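Local coordinates for protein malate dehydrogenase (Naegleria fowleri, PDB 6UM4) that probably catalyses the reversible oxidation of malate to oxaloacetate using a nicotinamide adenine dinucleotide cofactor, at residues Pro96-Thr101 / Gln127-Arg132; Phe274-Asn279 / Trp353-Ile358; Thr283-Leu288 / Glu311-Val316. All blocks are in the same frame, centred on the assembly; numbering follows the deposited sequence.

Contact 1 (Pro96-Thr101 / Gln127-Arg132)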
# COMPACT_ATOMS: atom_id res chain seq x y z
N PRO A 96 17.85 -16.31 4.26
CA PRO A 96 17.93 -16.59 2.83
C PRO A 96 16.64 -16.20 2.15
O PRO A 96 15.57 -16.16 2.79
CB PRO A 96 18.16 -18.11 2.78
CG PRO A 96 17.65 -18.61 4.09
CD PRO A 96 17.97 -17.54 5.07
N PRO A 97 16.68 -15.85 0.88
CA PRO A 97 15.48 -15.32 0.22
C PRO A 97 14.41 -16.37 0.01
O PRO A 97 14.68 -17.57 -0.12
CB PRO A 97 16.02 -14.79 -1.12
CG PRO A 97 17.26 -15.56 -1.36
CD PRO A 97 17.86 -15.82 -0.01
N VAL A 98 13.16 -15.90 -0.03
CA VAL A 98 12.02 -16.72 -0.43
C VAL A 98 11.45 -16.13 -1.72
O VAL A 98 11.62 -14.94 -2.02
CB VAL A 98 10.94 -16.81 0.66
CG1 VAL A 98 11.54 -17.35 1.94
CG2 VAL A 98 10.32 -15.41 0.88
N THR A 99 10.74 -16.97 -2.47
CA THR A 99 10.15 -16.62 -3.76
C THR A 99 8.63 -16.60 -3.66
O THR A 99 8.02 -17.58 -3.21
CB THR A 99 10.59 -17.64 -4.81
OG1 THR A 99 12.00 -17.55 -4.99
CG2 THR A 99 9.92 -17.38 -6.15
N ILE A 100 8.01 -15.51 -4.11
CA ILE A 100 6.55 -15.35 -4.06
C ILE A 100 6.03 -15.14 -5.47
O ILE A 100 6.42 -14.18 -6.15
CB ILE A 100 6.14 -14.16 -3.17
CG1 ILE A 100 6.85 -14.19 -1.82
CG2 ILE A 100 4.63 -14.15 -2.96
CD1 ILE A 100 7.14 -12.76 -1.28
N THR A 101 5.11 -16.00 -5.91
CA THR A 101 4.45 -15.83 -7.20
C THR A 101 3.11 -15.13 -7.01
O THR A 101 2.30 -15.55 -6.19
CB THR A 101 4.23 -17.19 -7.88
OG1 THR A 101 5.48 -17.89 -7.97
CG2 THR A 101 3.65 -17.01 -9.27
N GLN A 127 13.43 -10.65 5.96
CA GLN A 127 13.19 -11.72 5.00
C GLN A 127 13.23 -11.19 3.57
O GLN A 127 12.23 -10.64 3.08
CB GLN A 127 11.83 -12.38 5.27
CG GLN A 127 11.48 -13.49 4.29
CD GLN A 127 12.52 -14.58 4.29
OE1 GLN A 127 12.61 -15.36 5.23
NE2 GLN A 127 13.32 -14.64 3.25
N PRO A 128 14.35 -11.35 2.86
CA PRO A 128 14.42 -10.92 1.46
C PRO A 128 13.42 -11.66 0.59
O PRO A 128 13.12 -12.83 0.81
CB PRO A 128 15.86 -11.27 1.05
CG PRO A 128 16.61 -11.36 2.33
CD PRO A 128 15.64 -11.88 3.34
N VAL A 129 12.93 -10.98 -0.43
CA VAL A 129 11.87 -11.53 -1.27
C VAL A 129 12.23 -11.43 -2.74
O VAL A 129 12.95 -10.53 -3.17
CB VAL A 129 10.51 -10.83 -1.00
CG1 VAL A 129 10.07 -11.11 0.40
CG2 VAL A 129 10.64 -9.33 -1.20
N LYS A 130 11.76 -12.42 -3.49
CA LYS A 130 11.78 -12.43 -4.94
C LYS A 130 10.35 -12.56 -5.44
O LYS A 130 9.63 -13.47 -5.01
CB LYS A 130 12.64 -13.57 -5.48
CG LYS A 130 14.09 -13.52 -5.04
CD LYS A 130 14.89 -14.65 -5.66
CE LYS A 130 16.33 -14.62 -5.14
NZ LYS A 130 17.18 -15.59 -5.87
N LEU A 131 9.96 -11.68 -6.34
CA LEU A 131 8.61 -11.65 -6.87
C LEU A 131 8.61 -12.24 -8.27
O LEU A 131 9.39 -11.82 -9.13
CB LEU A 131 8.07 -10.22 -6.90
CG LEU A 131 7.71 -9.59 -5.56
CD1 LEU A 131 7.34 -8.11 -5.75
CD2 LEU A 131 6.58 -10.35 -4.94
N ARG A 132 7.74 -13.21 -8.50
CA ARG A 132 7.50 -13.74 -9.83
C ARG A 132 6.08 -13.35 -10.19
O ARG A 132 5.11 -13.89 -9.64
CB ARG A 132 7.71 -15.25 -9.86
CG ARG A 132 9.16 -15.66 -9.55
CD ARG A 132 9.39 -17.18 -9.69
NE ARG A 132 9.55 -17.59 -11.07
CZ ARG A 132 10.72 -17.54 -11.72
NH1 ARG A 132 11.76 -16.92 -11.17
NH2 ARG A 132 10.80 -17.96 -12.98
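The carboxamide of Q127 turns its edge to P96 and a face to V98. In plane, NE2 donates to P96 O at 2.8 Å, and its other N-H goes to P128 O in its own segment, with an N-H...O angle of 173°. V98 covers the face, its CG1 3.5 Å from NE2 and almost directly above it. Q127 CG lies anti to the backbone N (chi1 178°), and a bend at chi2 then folds CD toward the neighbouring strand. P128 O also accepts from V98 N at 3.2 Å, so this carbonyl takes two donors where the strands begin to pair. From there the pairing is regular and parallel: K130 N bonds to V98 O, I100 N to K130 O, and R132 N to I100 O. The short strand axes approach to 4.7 Å, with their directions 27° apart, the usual twist of a parallel sheet. These are neighbouring strands of the Rossmann-type NAD-binding domain, joined through helix 108-118 in a beta-alpha-beta crossover. V98, I100, V129 and L131 share one sheet face, where I100 CD1 touches V129 CG1 at 3.8 Å and both I100 and L131 reach I117 of that helix. T99, T101, K130 and R132 project from the other face. There the extended K130 chain runs alongside P97, its CE 4.0 Å from P97 CG, while T99 CG2 packs on R132 CD at 3.6 Å. Beyond CD the R132 chain turns away: NH2 bonds to D169 O and the guanidinium makes a cation-pi contact with Y162.

Contact 2 (Phe274-Asn279 / Trp353-Ile358)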
# COMPACT_ATOMS: atom_id res chain seq x y z
N PHE A 274 -13.79 -13.69 17.03
CA PHE A 274 -14.70 -13.49 15.91
C PHE A 274 -14.28 -14.40 14.76
O PHE A 274 -13.09 -14.70 14.59
CB PHE A 274 -14.68 -12.01 15.44
CG PHE A 274 -15.59 -11.74 14.27
CD1 PHE A 274 -16.97 -11.84 14.42
CD2 PHE A 274 -15.07 -11.42 13.03
CE1 PHE A 274 -17.82 -11.61 13.35
CE2 PHE A 274 -15.90 -11.18 11.96
CZ PHE A 274 -17.28 -11.27 12.12
N ALA A 275 -15.25 -14.84 13.95
CA ALA A 275 -14.93 -15.73 12.84
C ALA A 275 -16.00 -15.66 11.75
O ALA A 275 -17.17 -15.38 12.03
CB ALA A 275 -14.78 -17.17 13.31
N ILE A 276 -15.58 -15.95 10.53
CA ILE A 276 -16.45 -16.13 9.37
C ILE A 276 -16.51 -17.62 9.04
O ILE A 276 -15.46 -18.27 8.93
CB ILE A 276 -15.91 -15.32 8.17
CG1 ILE A 276 -15.73 -13.84 8.57
CG2 ILE A 276 -16.75 -15.48 6.94
CD1 ILE A 276 -17.03 -13.10 8.84
N TRP A 277 -17.72 -18.18 8.93
CA TRP A 277 -17.89 -19.57 8.50
C TRP A 277 -18.38 -19.63 7.06
O TRP A 277 -19.18 -18.80 6.62
CB TRP A 277 -18.91 -20.32 9.37
CG TRP A 277 -18.62 -20.43 10.84
CD1 TRP A 277 -18.86 -19.48 11.80
CD2 TRP A 277 -18.11 -21.57 11.53
NE1 TRP A 277 -18.47 -19.94 13.03
CE2 TRP A 277 -18.02 -21.23 12.90
CE3 TRP A 277 -17.70 -22.85 11.13
CZ2 TRP A 277 -17.55 -22.11 13.86
CZ3 TRP A 277 -17.22 -23.71 12.08
CH2 TRP A 277 -17.15 -23.34 13.44
N GLY A 278 -17.93 -20.65 6.33
CA GLY A 278 -18.57 -20.96 5.05
C GLY A 278 -17.86 -20.46 3.80
O GLY A 278 -16.64 -20.45 3.71
N ASN A 279 -18.66 -20.05 2.82
CA ASN A 279 -18.19 -19.64 1.50
C ASN A 279 -17.82 -18.15 1.51
O ASN A 279 -18.48 -17.34 2.17
CB ASN A 279 -19.31 -19.91 0.49
CG ASN A 279 -18.83 -19.97 -0.92
OD1 ASN A 279 -17.64 -19.94 -1.17
ND2 ASN A 279 -19.76 -20.08 -1.86
N TRP A 353 -8.14 -15.38 17.06
CA TRP A 353 -8.84 -16.11 16.01
C TRP A 353 -8.78 -15.32 14.72
O TRP A 353 -9.05 -14.11 14.70
CB TRP A 353 -10.31 -16.31 16.36
CG TRP A 353 -10.63 -17.13 17.55
CD1 TRP A 353 -9.76 -17.58 18.50
CD2 TRP A 353 -11.94 -17.56 17.95
NE1 TRP A 353 -10.46 -18.28 19.47
CE2 TRP A 353 -11.79 -18.27 19.15
CE3 TRP A 353 -13.22 -17.41 17.40
CZ2 TRP A 353 -12.88 -18.84 19.81
CZ3 TRP A 353 -14.30 -17.97 18.07
CH2 TRP A 353 -14.12 -18.67 19.26
N VAL A 354 -8.46 -16.00 13.63
CA VAL A 354 -8.65 -15.42 12.31
C VAL A 354 -9.47 -16.41 11.50
O VAL A 354 -9.64 -17.58 11.88
CB VAL A 354 -7.31 -15.07 11.61
CG1 VAL A 354 -6.55 -14.05 12.44
CG2 VAL A 354 -6.46 -16.32 11.38
N SER A 355 -10.06 -15.91 10.42
CA SER A 355 -10.82 -16.73 9.49
C SER A 355 -9.96 -17.04 8.27
O SER A 355 -9.29 -16.16 7.73
CB SER A 355 -12.11 -16.04 9.05
OG SER A 355 -12.98 -15.80 10.15
N MET A 356 -9.98 -18.31 7.87
CA MET A 356 -9.39 -18.83 6.65
C MET A 356 -10.34 -19.88 6.09
O MET A 356 -10.93 -20.63 6.87
CB MET A 356 -8.01 -19.48 6.91
CG MET A 356 -6.94 -18.51 7.47
SD MET A 356 -5.44 -19.38 8.02
CE MET A 356 -4.61 -19.69 6.45
N ALA A 357 -10.49 -19.92 4.77
CA ALA A 357 -11.21 -21.00 4.08
C ALA A 357 -10.25 -22.15 3.83
O ALA A 357 -9.32 -22.03 3.02
CB ALA A 357 -11.82 -20.51 2.77
N ILE A 358 -10.48 -23.29 4.48
CA ILE A 358 -9.49 -24.36 4.54
C ILE A 358 -10.15 -25.66 4.11
O ILE A 358 -11.38 -25.78 4.10
CB ILE A 358 -8.88 -24.47 5.96
CG1 ILE A 358 -9.93 -25.06 6.92
CG2 ILE A 358 -8.47 -23.09 6.49
CD1 ILE A 358 -9.45 -25.20 8.35
O HOH W 1 -10.86 -12.81 16.16
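S355 meets I276 through its hydroxyl: OG accepts the backbone N-H of I276 at a short 2.6 Å, with an N-H...O angle of 165°. Its chi1 of -61° sets OG anti to its own carbonyl carbon, and the oxygen also comes within 3.3 Å of A275 CA. A second hydrogen bond joins OG to H253 ND1 in helix 250-264, so the buried hydroxyl ties strand to helix. W353 lies beside F274 and A275, just before I276. Its CB lies 3.7 Å from F274 O, and CE3 of the indole comes obliquely to A275 CB at 4.4 Å. Strands 271-277 and 353-359 belong to different antiparallel sheets of the lactate/malate dehydrogenase C-terminal domain. Their short segments run roughly in the same direction, 23° apart with axes separated by 6.0 Å, and no backbone hydrogen bond joins the two segments; the first strand lies between 285-287 and 292-293, and the second pairs with 371-380. S373 of strand 371-380 links the sheets at their far end, bonding to I276 O and G278. F274 enters the contact chiefly through its backbone. A water accepts from F274 N at 3.2 Å and lies 2.7 Å from W353 O, to which it can donate, bridging the main chains. The F274 side chain points away from 353-358, and its ring packs on L257 and L288 and meets that of H253.

Contact 3 (Thr283-Leu288 / Glu311-Val316)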
# COMPACT_ATOMS: atom_id res chain seq x y z
N THR A 283 -23.52 -16.00 1.25
CA THR A 283 -24.04 -16.98 2.21
C THR A 283 -23.13 -17.16 3.41
O THR A 283 -23.42 -17.99 4.28
CB THR A 283 -24.25 -18.35 1.55
OG1 THR A 283 -22.98 -18.99 1.37
CG2 THR A 283 -24.96 -18.20 0.21
N GLN A 284 -22.03 -16.42 3.47
CA GLN A 284 -21.12 -16.54 4.60
C GLN A 284 -21.88 -16.30 5.89
O GLN A 284 -22.91 -15.63 5.94
CB GLN A 284 -20.00 -15.51 4.47
CG GLN A 284 -20.49 -14.10 4.67
CD GLN A 284 -19.41 -13.08 4.41
OE1 GLN A 284 -18.68 -12.70 5.33
NE2 GLN A 284 -19.34 -12.58 3.17
N TYR A 285 -21.36 -16.88 6.96
CA TYR A 285 -21.95 -16.65 8.27
C TYR A 285 -20.95 -15.94 9.15
O TYR A 285 -20.03 -16.57 9.69
CB TYR A 285 -22.40 -17.96 8.92
CG TYR A 285 -22.89 -17.75 10.33
CD1 TYR A 285 -23.76 -16.69 10.64
CD2 TYR A 285 -22.45 -18.56 11.35
CE1 TYR A 285 -24.18 -16.48 11.92
CE2 TYR A 285 -22.88 -18.35 12.64
CZ TYR A 285 -23.74 -17.32 12.92
OH TYR A 285 -24.15 -17.13 14.21
N PRO A 286 -21.06 -14.62 9.30
CA PRO A 286 -20.24 -13.91 10.29
C PRO A 286 -20.75 -14.23 11.69
O PRO A 286 -21.91 -13.95 12.02
CB PRO A 286 -20.46 -12.43 9.94
CG PRO A 286 -21.23 -12.42 8.62
CD PRO A 286 -21.98 -13.71 8.60
N ASP A 287 -19.89 -14.81 12.52
CA ASP A 287 -20.33 -15.47 13.74
C ASP A 287 -19.87 -14.65 14.94
O ASP A 287 -18.67 -14.57 15.21
CB ASP A 287 -19.79 -16.90 13.80
CG ASP A 287 -20.35 -17.70 14.98
OD1 ASP A 287 -21.21 -17.19 15.72
OD2 ASP A 287 -19.93 -18.87 15.14
N LEU A 288 -20.83 -14.03 15.64
CA LEU A 288 -20.58 -13.30 16.88
C LEU A 288 -20.83 -14.14 18.12
O LEU A 288 -20.74 -13.61 19.23
CB LEU A 288 -21.46 -12.04 16.95
CG LEU A 288 -21.04 -10.86 16.05
CD1 LEU A 288 -22.02 -9.70 16.08
CD2 LEU A 288 -19.65 -10.41 16.42
N GLU A 311 -29.01 -6.47 10.68
CA GLU A 311 -28.06 -5.44 10.29
C GLU A 311 -26.66 -6.00 10.14
O GLU A 311 -26.07 -5.94 9.05
CB GLU A 311 -28.09 -4.29 11.29
CG GLU A 311 -29.41 -3.55 11.32
CD GLU A 311 -29.33 -2.27 12.14
OE1 GLU A 311 -28.46 -1.41 11.87
OE2 GLU A 311 -30.14 -2.14 13.09
N PHE A 312 -26.10 -6.55 11.22
CA PHE A 312 -24.69 -6.93 11.21
C PHE A 312 -24.39 -7.90 10.07
O PHE A 312 -23.57 -7.61 9.20
CB PHE A 312 -24.30 -7.54 12.55
CG PHE A 312 -22.90 -8.05 12.58
CD1 PHE A 312 -21.83 -7.16 12.67
CD2 PHE A 312 -22.65 -9.42 12.49
CE1 PHE A 312 -20.52 -7.61 12.71
CE2 PHE A 312 -21.34 -9.89 12.51
CZ PHE A 312 -20.26 -9.00 12.61
N ILE A 313 -25.07 -9.04 10.04
CA ILE A 313 -24.77 -10.04 9.02
C ILE A 313 -24.98 -9.49 7.61
O ILE A 313 -24.10 -9.68 6.76
CB ILE A 313 -25.56 -11.34 9.28
CG1 ILE A 313 -24.98 -12.08 10.48
CG2 ILE A 313 -25.51 -12.22 8.03
CD1 ILE A 313 -25.73 -13.35 10.83
N PRO A 314 -26.11 -8.84 7.29
CA PRO A 314 -26.24 -8.30 5.93
C PRO A 314 -25.24 -7.20 5.62
O PRO A 314 -24.80 -7.10 4.47
CB PRO A 314 -27.68 -7.76 5.90
CG PRO A 314 -28.13 -7.72 7.31
CD PRO A 314 -27.36 -8.73 8.06
N ASN A 315 -24.88 -6.36 6.59
CA ASN A 315 -23.89 -5.32 6.32
C ASN A 315 -22.54 -5.93 5.97
O ASN A 315 -21.83 -5.41 5.10
CB ASN A 315 -23.74 -4.39 7.52
CG ASN A 315 -24.93 -3.46 7.70
OD1 ASN A 315 -25.70 -3.23 6.77
ND2 ASN A 315 -25.07 -2.93 8.90
N VAL A 316 -22.18 -7.03 6.64
CA VAL A 316 -20.92 -7.69 6.36
C VAL A 316 -20.98 -8.37 5.00
O VAL A 316 -20.02 -8.32 4.23
CB VAL A 316 -20.59 -8.71 7.47
CG1 VAL A 316 -19.31 -9.45 7.12
CG2 VAL A 316 -20.43 -8.03 8.81
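L288 and F312 reach toward each other tip to tip, and the methyl CD1 of L288 settles over one face of the F312 ring. It is 3.7 Å from the ring centroid and 15° off the normal, the geometry of a CH-pi contact. V316 CG2, from the next helical turn, occupies the opposite face, so the ring is held between two aliphatic groups. F312 CB points toward the strand, with CG anti to the backbone N (chi1 176°). P286 fills the middle, offering a different ring atom to each neighbour: CB to F312 CE2 at 3.7 Å, CG to V316 CG1 at 3.8 Å, and CD to I313 CG2 at 3.9 Å. I313 extends further, its CD1 meeting the edge of the Y285 ring in plane, 3.7 Å from CE1.

Packing thins toward Q284. There OE1 has just V316 CG1 near it across the contact, at 3.8 Å, and this buried oxygen has no polar partner in the model, whereas NE2 bonds to S281 O. Beyond the interface, E311 is exposed. No hydrogen bond crosses the segments, although Q284 O accepts from Q317 NE2 just beyond. The helix axis passes 8.5 Å from the strand axis at 128°, a separation filled by P286, L288, F312, I313 and V316: helix 305-317 lies against edge strand 285-287 of a small antiparallel sheet, in the alpha/beta C-terminal domain of lactate/malate dehydrogenases.

In the fold
Contact 1 stands apart in the NAD-binding domain, its centre about 36 Å from that of contact 3, across the chain's centre. It is partly exposed and held mainly by main-chain hydrogen bonds between parallel strands. Contacts 2 and 3 are buried in the C-terminal domain, with centres about 12 Å apart. They share a sheet: strands 271-277 and 285-287 pair through A275 O and D287 N at 2.8 Å, and W277 NE1 probably bonds to D287 OD2. Contact 3 is nested within the loop closed by contact 2. Their chemistry differs: contact 2 joins two sheets through one hydroxyl, a water and the flank of W353, whereas contact 3 joins helix and strand mainly by apolar packing.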